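Local coordinates for VompD (Bartonella quintana, PDB 4LGO), which probably mediates attachment of the bacterium to host surfaces as a trimeric autotransporter adhesin held in the outer membrane, at residues 67-70 against 71-75; 83-87 against 88-92; 103-107 against 108-112. All coordinates share one frame; numbering follows the deposited sequence.

Contact 1. Residues 67-70 against 71-75; sequences FDLN and DIIRV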
loop_
_atom_site.group_PDB
_atom_site.type_symbol
_atom_site.label_atom_id
_atom_site.label_comp_id
_atom_site.label_asym_id
_atom_site.label_seq_id
_atom_site.Cartn_x
_atom_site.Cartn_y
_atom_site.Cartn_z
ATOM N N PHE A 67 10.427 -13.909 8.954
ATOM C CA PHE A 67 10.248 -12.981 7.823
ATOM C C PHE A 67 8.954 -12.211 7.999
ATOM O O PHE A 67 7.905 -12.812 8.227
ATOM C CB PHE A 67 10.148 -13.736 6.489
ATOM C CG PHE A 67 11.427 -14.409 6.049
ATOM C CD1 PHE A 67 11.808 -15.632 6.601
ATOM C CD2 PHE A 67 12.269 -13.806 5.135
ATOM C CE1 PHE A 67 12.983 -16.241 6.215
ATOM C CE2 PHE A 67 13.442 -14.425 4.726
ATOM C CZ PHE A 67 13.796 -15.647 5.263
ATOM N N ASP A 68 9.030 -10.890 7.859
ATOM C CA ASP A 68 7.865 -10.017 7.966
ATOM C C ASP A 68 8.107 -8.814 7.092
ATOM O O ASP A 68 9.180 -8.664 6.495
ATOM C CB ASP A 68 7.639 -9.589 9.429
ATOM C CG ASP A 68 6.195 -9.109 9.715
ATOM O OD1 ASP A 68 5.337 -9.057 8.812
ATOM O OD2 ASP A 68 5.888 -8.873 10.896
ATOM N N LEU A 69 7.087 -7.975 6.967
ATOM C CA LEU A 69 7.273 -6.634 6.423
ATOM C C LEU A 69 7.653 -5.687 7.534
ATOM O O LEU A 69 7.230 -5.839 8.676
ATOM C CB LEU A 69 5.993 -6.086 5.790
ATOM C CG LEU A 69 5.540 -6.801 4.521
ATOM C CD1 LEU A 69 4.177 -6.262 4.046
ATOM C CD2 LEU A 69 6.581 -6.718 3.408
ATOM N N ASN A 70 8.474 -4.720 7.176
ATOM C CA ASN A 70 8.658 -3.507 7.962
ATOM C C ASN A 70 7.295 -2.905 8.270
ATOM O O ASN A 70 6.378 -2.968 7.458
ATOM C CB ASN A 70 9.560 -2.537 7.160
ATOM C CG ASN A 70 10.101 -1.360 7.982
ATOM O OD1 ASN A 70 9.391 -0.736 8.786
ATOM N ND2 ASN A 70 11.363 -1.019 7.733
ATOM N N ASP A 71 7.168 -2.259 9.435
ATOM C CA ASP A 71 5.964 -1.488 9.746
ATOM C C ASP A 71 5.678 -0.400 8.694
ATOM O O ASP A 71 4.515 -0.076 8.441
ATOM C CB ASP A 71 6.093 -0.810 11.119
ATOM C CG ASP A 71 5.835 -1.759 12.281
ATOM O OD1 ASP A 71 5.369 -2.902 12.079
ATOM O OD2 ASP A 71 6.121 -1.343 13.416
ATOM N N ILE A 72 6.749 0.139 8.120
ATOM C CA ILE A 72 6.703 1.144 7.045
ATOM C C ILE A 72 7.341 0.514 5.820
ATOM O O ILE A 72 8.505 0.147 5.842
ATOM C CB ILE A 72 7.462 2.450 7.451
ATOM C CG1 ILE A 72 6.876 3.021 8.744
ATOM C CG2 ILE A 72 7.449 3.498 6.342
ATOM C CD1 ILE A 72 7.676 4.177 9.312
ATOM N N ILE A 73 6.561 0.354 4.747
ATOM C CA ILE A 73 7.113 -0.108 3.486
ATOM C C ILE A 73 7.160 1.027 2.469
ATOM O O ILE A 73 6.287 1.902 2.455
ATOM C CB ILE A 73 6.380 -1.349 2.906
ATOM C CG1 ILE A 73 4.875 -1.095 2.642
ATOM C CG2 ILE A 73 6.596 -2.555 3.824
ATOM C CD1 ILE A 73 4.207 -2.193 1.833
ATOM N N ARG A 74 8.216 1.002 1.663
ATOM C CA ARG A 74 8.524 2.028 0.675
ATOM C C ARG A 74 8.558 1.363 -0.699
ATOM O O ARG A 74 9.410 0.491 -0.985
ATOM C CB ARG A 74 9.866 2.733 1.041
ATOM C CG ARG A 74 9.778 3.663 2.239
ATOM C CD ARG A 74 11.173 4.036 2.754
ATOM N NE ARG A 74 11.121 4.976 3.884
ATOM C CZ ARG A 74 11.037 4.640 5.174
ATOM N NH1 ARG A 74 11.032 3.380 5.558
ATOM N NH2 ARG A 74 11.009 5.607 6.106
ATOM N N VAL A 75 7.621 1.766 -1.550
ATOM C CA VAL A 75 7.473 1.186 -2.881
ATOM C C VAL A 75 7.216 2.318 -3.872
ATOM O O VAL A 75 7.120 3.491 -3.494
ATOM C CB VAL A 75 6.299 0.147 -2.928
ATOM C CG1 VAL A 75 6.552 -1.003 -1.936
ATOM C CG2 VAL A 75 4.958 0.809 -2.666
HETATM O O HOH W 1 7.469 -5.050 11.371
#

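Contact 2. Residues 83-87 against 88-92; sequences ANVSE and VGFVI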
loop_
_atom_site.group_PDB
_atom_site.type_symbol
_atom_site.label_atom_id
_atom_site.label_comp_id
_atom_site.label_asym_id
_atom_site.label_seq_id
_atom_site.Cartn_x
_atom_site.Cartn_y
_atom_site.Cartn_z
ATOM N N ALA A 83 -7.727 -0.328 -8.001
ATOM C CA ALA A 83 -7.165 0.691 -7.096
ATOM C C ALA A 83 -5.636 0.718 -7.154
ATOM O O ALA A 83 -4.967 -0.307 -7.014
ATOM C CB ALA A 83 -7.609 0.447 -5.677
ATOM N N ASN A 84 -5.086 1.904 -7.384
ATOM C CA ASN A 84 -3.641 2.083 -7.549
ATOM C C ASN A 84 -3.079 3.177 -6.666
ATOM O O ASN A 84 -3.603 4.298 -6.621
ATOM C CB ASN A 84 -3.327 2.461 -9.007
ATOM C CG ASN A 84 -3.496 1.306 -9.927
ATOM O OD1 ASN A 84 -2.535 0.582 -10.192
ATOM N ND2 ASN A 84 -4.725 1.062 -10.372
ATOM N N VAL A 85 -2.018 2.848 -5.956
ATOM C CA VAL A 85 -1.220 3.838 -5.235
ATOM C C VAL A 85 0.083 4.053 -5.998
ATOM O O VAL A 85 0.740 3.097 -6.410
ATOM C CB VAL A 85 -0.907 3.371 -3.804
ATOM C CG1 VAL A 85 -0.059 4.408 -3.095
ATOM C CG2 VAL A 85 -2.167 3.127 -2.996
ATOM N N SER A 86 0.498 5.310 -6.152
ATOM C CA SER A 86 1.740 5.606 -6.867
ATOM C C SER A 86 2.262 6.924 -6.372
ATOM O O SER A 86 1.602 7.559 -5.563
ATOM C CB SER A 86 1.483 5.709 -8.359
ATOM O OG SER A 86 0.862 6.912 -8.709
ATOM N N GLU A 87 3.418 7.351 -6.901
ATOM C CA GLU A 87 4.010 8.621 -6.544
ATOM C C GLU A 87 3.117 9.802 -6.865
ATOM O O GLU A 87 3.384 10.873 -6.379
ATOM C CB GLU A 87 5.385 8.777 -7.245
ATOM C CG GLU A 87 6.392 7.755 -6.689
ATOM C CD GLU A 87 7.615 7.477 -7.587
ATOM O OE1 GLU A 87 7.449 7.182 -8.790
ATOM O OE2 GLU A 87 8.737 7.472 -7.050
ATOM N N VAL A 88 2.121 9.607 -7.741
ATOM C CA VAL A 88 1.144 10.662 -8.097
ATOM C C VAL A 88 -0.072 10.683 -7.165
ATOM O O VAL A 88 -0.799 11.676 -7.148
ATOM C CB VAL A 88 0.713 10.656 -9.602
ATOM C CG1 VAL A 88 1.918 10.562 -10.524
ATOM C CG2 VAL A 88 -0.256 9.551 -9.935
ATOM N N GLY A 89 -0.270 9.625 -6.360
ATOM C CA GLY A 89 -1.389 9.600 -5.448
ATOM C C GLY A 89 -2.230 8.342 -5.609
ATOM O O GLY A 89 -1.707 7.238 -5.764
ATOM N N PHE A 90 -3.541 8.526 -5.546
ATOM C CA PHE A 90 -4.514 7.464 -5.386
ATOM C C PHE A 90 -5.497 7.479 -6.550
ATOM O O PHE A 90 -6.218 8.463 -6.742
ATOM C CB PHE A 90 -5.239 7.678 -4.041
ATOM C CG PHE A 90 -4.284 7.844 -2.888
ATOM C CD1 PHE A 90 -3.663 6.728 -2.305
ATOM C CD2 PHE A 90 -3.929 9.106 -2.436
ATOM C CE1 PHE A 90 -2.748 6.908 -1.299
ATOM C CE2 PHE A 90 -3.017 9.288 -1.415
ATOM C CZ PHE A 90 -2.424 8.179 -0.842
ATOM N N VAL A 91 -5.537 6.388 -7.306
ATOM C CA VAL A 91 -6.296 6.340 -8.575
ATOM C C VAL A 91 -7.178 5.098 -8.609
ATOM O O VAL A 91 -6.721 3.969 -8.330
ATOM C CB VAL A 91 -5.325 6.299 -9.779
ATOM C CG1 VAL A 91 -6.054 6.105 -11.083
ATOM C CG2 VAL A 91 -4.446 7.555 -9.790
ATOM N N ILE A 92 -8.440 5.298 -8.960
ATOM C CA ILE A 92 -9.276 4.180 -9.362
ATOM C C ILE A 92 -9.316 4.182 -10.881
ATOM O O ILE A 92 -9.756 5.172 -11.485
ATOM C CB ILE A 92 -10.703 4.340 -8.828
ATOM C CG1 ILE A 92 -10.683 4.675 -7.329
ATOM C CG2 ILE A 92 -11.523 3.096 -9.130
ATOM C CD1 ILE A 92 -10.855 3.547 -6.388
HETATM O O HOH W 2 -1.677 5.971 -8.647
#

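Contact 3. Residues 103-107 against 108-112; sequences INAGN and KKITG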
loop_
_atom_site.group_PDB
_atom_site.type_symbol
_atom_site.label_atom_id
_atom_site.label_comp_id
_atom_site.label_asym_id
_atom_site.label_seq_id
_atom_site.Cartn_x
_atom_site.Cartn_y
_atom_site.Cartn_z
ATOM N N ILE A 103 -8.047 16.492 -6.896
ATOM C CA ILE A 103 -9.104 15.501 -6.900
ATOM C C ILE A 103 -9.944 15.584 -8.169
ATOM O O ILE A 103 -10.361 16.689 -8.577
ATOM C CB ILE A 103 -10.010 15.715 -5.652
ATOM C CG1 ILE A 103 -9.174 15.563 -4.387
ATOM C CG2 ILE A 103 -11.221 14.777 -5.712
ATOM C CD1 ILE A 103 -9.911 15.979 -3.117
ATOM N N ASN A 104 -10.220 14.421 -8.761
ATOM C CA ASN A 104 -11.125 14.232 -9.890
ATOM C C ASN A 104 -12.221 13.315 -9.404
ATOM O O ASN A 104 -11.975 12.163 -9.053
ATOM C CB ASN A 104 -10.378 13.612 -11.069
ATOM C CG ASN A 104 -11.207 13.500 -12.327
ATOM O OD1 ASN A 104 -12.440 13.385 -12.292
ATOM N ND2 ASN A 104 -10.518 13.505 -13.483
ATOM N N ALA A 105 -13.450 13.836 -9.367
ATOM C CA ALA A 105 -14.568 13.122 -8.802
ATOM C C ALA A 105 -15.151 12.082 -9.786
ATOM O O ALA A 105 -16.088 11.371 -9.458
ATOM C CB ALA A 105 -15.613 14.119 -8.292
ATOM N N GLY A 106 -14.594 11.998 -10.997
ATOM C CA GLY A 106 -14.910 10.913 -11.925
ATOM C C GLY A 106 -16.237 11.007 -12.645
ATOM O O GLY A 106 -16.769 9.982 -13.070
ATOM N N ASN A 107 -16.751 12.222 -12.794
ATOM C CA ASN A 107 -18.101 12.491 -13.281
ATOM C C ASN A 107 -19.176 11.785 -12.498
ATOM O O ASN A 107 -20.157 11.280 -13.079
ATOM C CB ASN A 107 -18.202 12.184 -14.768
ATOM C CG ASN A 107 -17.231 13.013 -15.552
ATOM O OD1 ASN A 107 -17.117 14.226 -15.317
ATOM N ND2 ASN A 107 -16.484 12.377 -16.442
ATOM N N LYS A 108 -18.971 11.775 -11.188
ATOM C CA LYS A 108 -19.878 11.224 -10.218
ATOM C C LYS A 108 -20.124 12.298 -9.186
ATOM O O LYS A 108 -19.325 13.238 -9.048
ATOM C CB LYS A 108 -19.271 9.983 -9.554
ATOM C CG LYS A 108 -18.948 8.822 -10.501
ATOM C CD LYS A 108 -20.181 8.179 -11.099
ATOM C CE LYS A 108 -19.897 6.821 -11.756
ATOM N NZ LYS A 108 -18.540 6.756 -12.373
ATOM N N LYS A 109 -21.210 12.164 -8.435
ATOM C CA LYS A 109 -21.465 13.097 -7.343
ATOM C C LYS A 109 -20.466 12.877 -6.220
ATOM O O LYS A 109 -19.917 11.782 -6.063
ATOM C CB LYS A 109 -22.884 12.905 -6.824
ATOM C CG LYS A 109 -23.907 13.199 -7.907
ATOM C CD LYS A 109 -25.324 13.199 -7.365
ATOM C CE LYS A 109 -25.701 11.888 -6.725
ATOM N NZ LYS A 109 -25.573 10.737 -7.636
ATOM N N ILE A 110 -20.205 13.928 -5.466
ATOM C CA ILE A 110 -19.533 13.790 -4.190
ATOM C C ILE A 110 -20.605 13.866 -3.113
ATOM O O ILE A 110 -21.357 14.840 -3.045
ATOM C CB ILE A 110 -18.479 14.884 -3.961
ATOM C CG1 ILE A 110 -17.444 14.870 -5.078
ATOM C CG2 ILE A 110 -17.812 14.695 -2.596
ATOM C CD1 ILE A 110 -16.483 16.038 -4.981
ATOM N N THR A 111 -20.680 12.833 -2.284
ATOM C CA THR A 111 -21.726 12.723 -1.265
ATOM C C THR A 111 -21.147 12.875 0.139
ATOM O O THR A 111 -19.927 12.874 0.318
ATOM C CB THR A 111 -22.436 11.363 -1.363
ATOM O OG1 THR A 111 -21.494 10.324 -1.133
ATOM C CG2 THR A 111 -23.026 11.148 -2.759
ATOM N N GLY A 112 -22.025 13.034 1.121
ATOM C CA GLY A 112 -21.628 13.120 2.537
ATOM C C GLY A 112 -20.782 14.331 2.897
ATOM O O GLY A 112 -19.898 14.232 3.738
HETATM O O HOH W 3 -17.219 11.496 -6.821
#

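Contact 1. Residues 67-70 against 71-75
D71 is linked to the strand before it through one water molecule, which donates to L69 O at 2.8 Å and to D71 OD1 at 3.1 Å and so bridges the strand end and the D71 carboxylate. The next residue supplies the direct bond: I72 N donates to N70 OD1 at 2.9 Å in an almost straight bond (172° at the hydrogen). The donor nevertheless sits above the plane of the N70 side-chain amide carbonyl, 38° out of it, and so not on a lone pair. The first torsion of N70 swings CG away from its own nitrogen (chi1 -167°), which brings the amide forward over the following peptides. Its other end is occupied as well, because ND2 donates to D51 O and K53 O, and the three bonds fix the rotation of the amide. I73 adds a contact without a hydrogen bond: its CG2 branch lies 4.1 Å from L69 CB and 3.7 Å from N70 O. At R74, I72 CG2 lies over one face of the guanidinium, nearer its edge than its centre, while the long ion pair of NE with E46 is weak. L69 and I73 both pack on L69 of the third subunit. The arrangement is an Asx turn, here leading out of the 55-59/64-69 hairpin into a strand that pairs in parallel with one of the second subunit, so that the sheet continues across the trimer interface.

Contact 2. Residues 83-87 against 88-92
V85 and F90 run alongside each other on one face of the hairpin, V85 CG2 meeting the rim of the ring in about its own plane, 4.0 Å from F90 CD1. Between the strands, N84 and V91 form a hydrogen-bonded pair: N84 N gives to V91 O at 2.8 Å, and V91 N returns a bond to N84 O at 2.9 Å. S86 and G89 repeat this at the turn, where S86 N to G89 O (3.0 Å) lies in the carbonyl plane but G89 N approaches S86 O (2.9 Å) from well above it. The hydroxyl of S86, set between its own N and carbonyl carbon (chi1 76°), accepts a hydrogen bond from V88 N at 3.1 Å in an ST turn. A water joins that OG to G89 O.

Further out, R77 bonds N84 OD1 and V78 pairs with V85, while M98 and V100 pair with F90 and V88, so strands flank both sides. V85 also packs on F90 of the third subunit. This is a two-residue beta hairpin with a type I turn, at the middle of a five-stranded meander consistent with one wall of the beta-prism in GIN head domains.

Contact 3. Residues 103-107 against 108-112
K108 folds back over the turn that precedes it, its aliphatic chain lying against the carbonyl groups of A105, G106 and N107. CB comes within 3.5 Å of A105 O, and CG within 3.6 Å of G106 O. The bend at the second torsion (chi2 -67°) keeps the chain over these peptides instead of letting it run straight outward, and NZ finishes in a weak hydrogen bond to V100 O of the third subunit. The backbone of K108 adds little to the closure, since the bond from K108 N to A105 O is long, 3.4 Å, and weak.

The CB of A105 meets I110 CG1 at 3.8 Å, with I110 CD1 almost as near, so a small methyl group and a branched chain close the corner with apolar contact. Its carbonyl oxygen also accepts a hydrogen bond from a water at 2.9 Å, and the same water donates to K109 O at 2.8 Å, a bridge that supplements the weak direct bond.

N107 shares the change of direction with G106: both have positive phi, in the left-handed region. The N107 CB bond leads away from the following segment, though CB itself stays 3.7 Å from K108 N. Just before, N104 OD1 accepts a hydrogen bond from G106 N at 2.9 Å, an Asx turn near the end of strand 102-106.

Beyond it, I110 packs on I110 of the third subunit and T111 OG1 bonds N104 ND2 there. The sequence and this corner fit the passage from a GIN head domain, with its Gly-Ile-Asn signature, into the neck that leads to the coiled stalk in trimeric autotransporter adhesins.

Overall arrangement
From the N terminus the three contacts come in series, none enclosing or crossing another. Contact 1 closes the corner between the 55-59/64-69 hairpin and strand 72-74. The chain then enters the five-stranded meander, where contact 2 is the hairpin joining its second and third strands; the centres of contacts 1 and 2 are about 19 Å apart. Contact 3 lies where the last strand, 102-106, turns toward the neck, its centre about 16 Å from that of contact 2 and about 32 Å from that of contact 1. All three contacts also touch the third subunit. The order of parts is consistent with a Trp-ring, GIN and neck succession along the fibre.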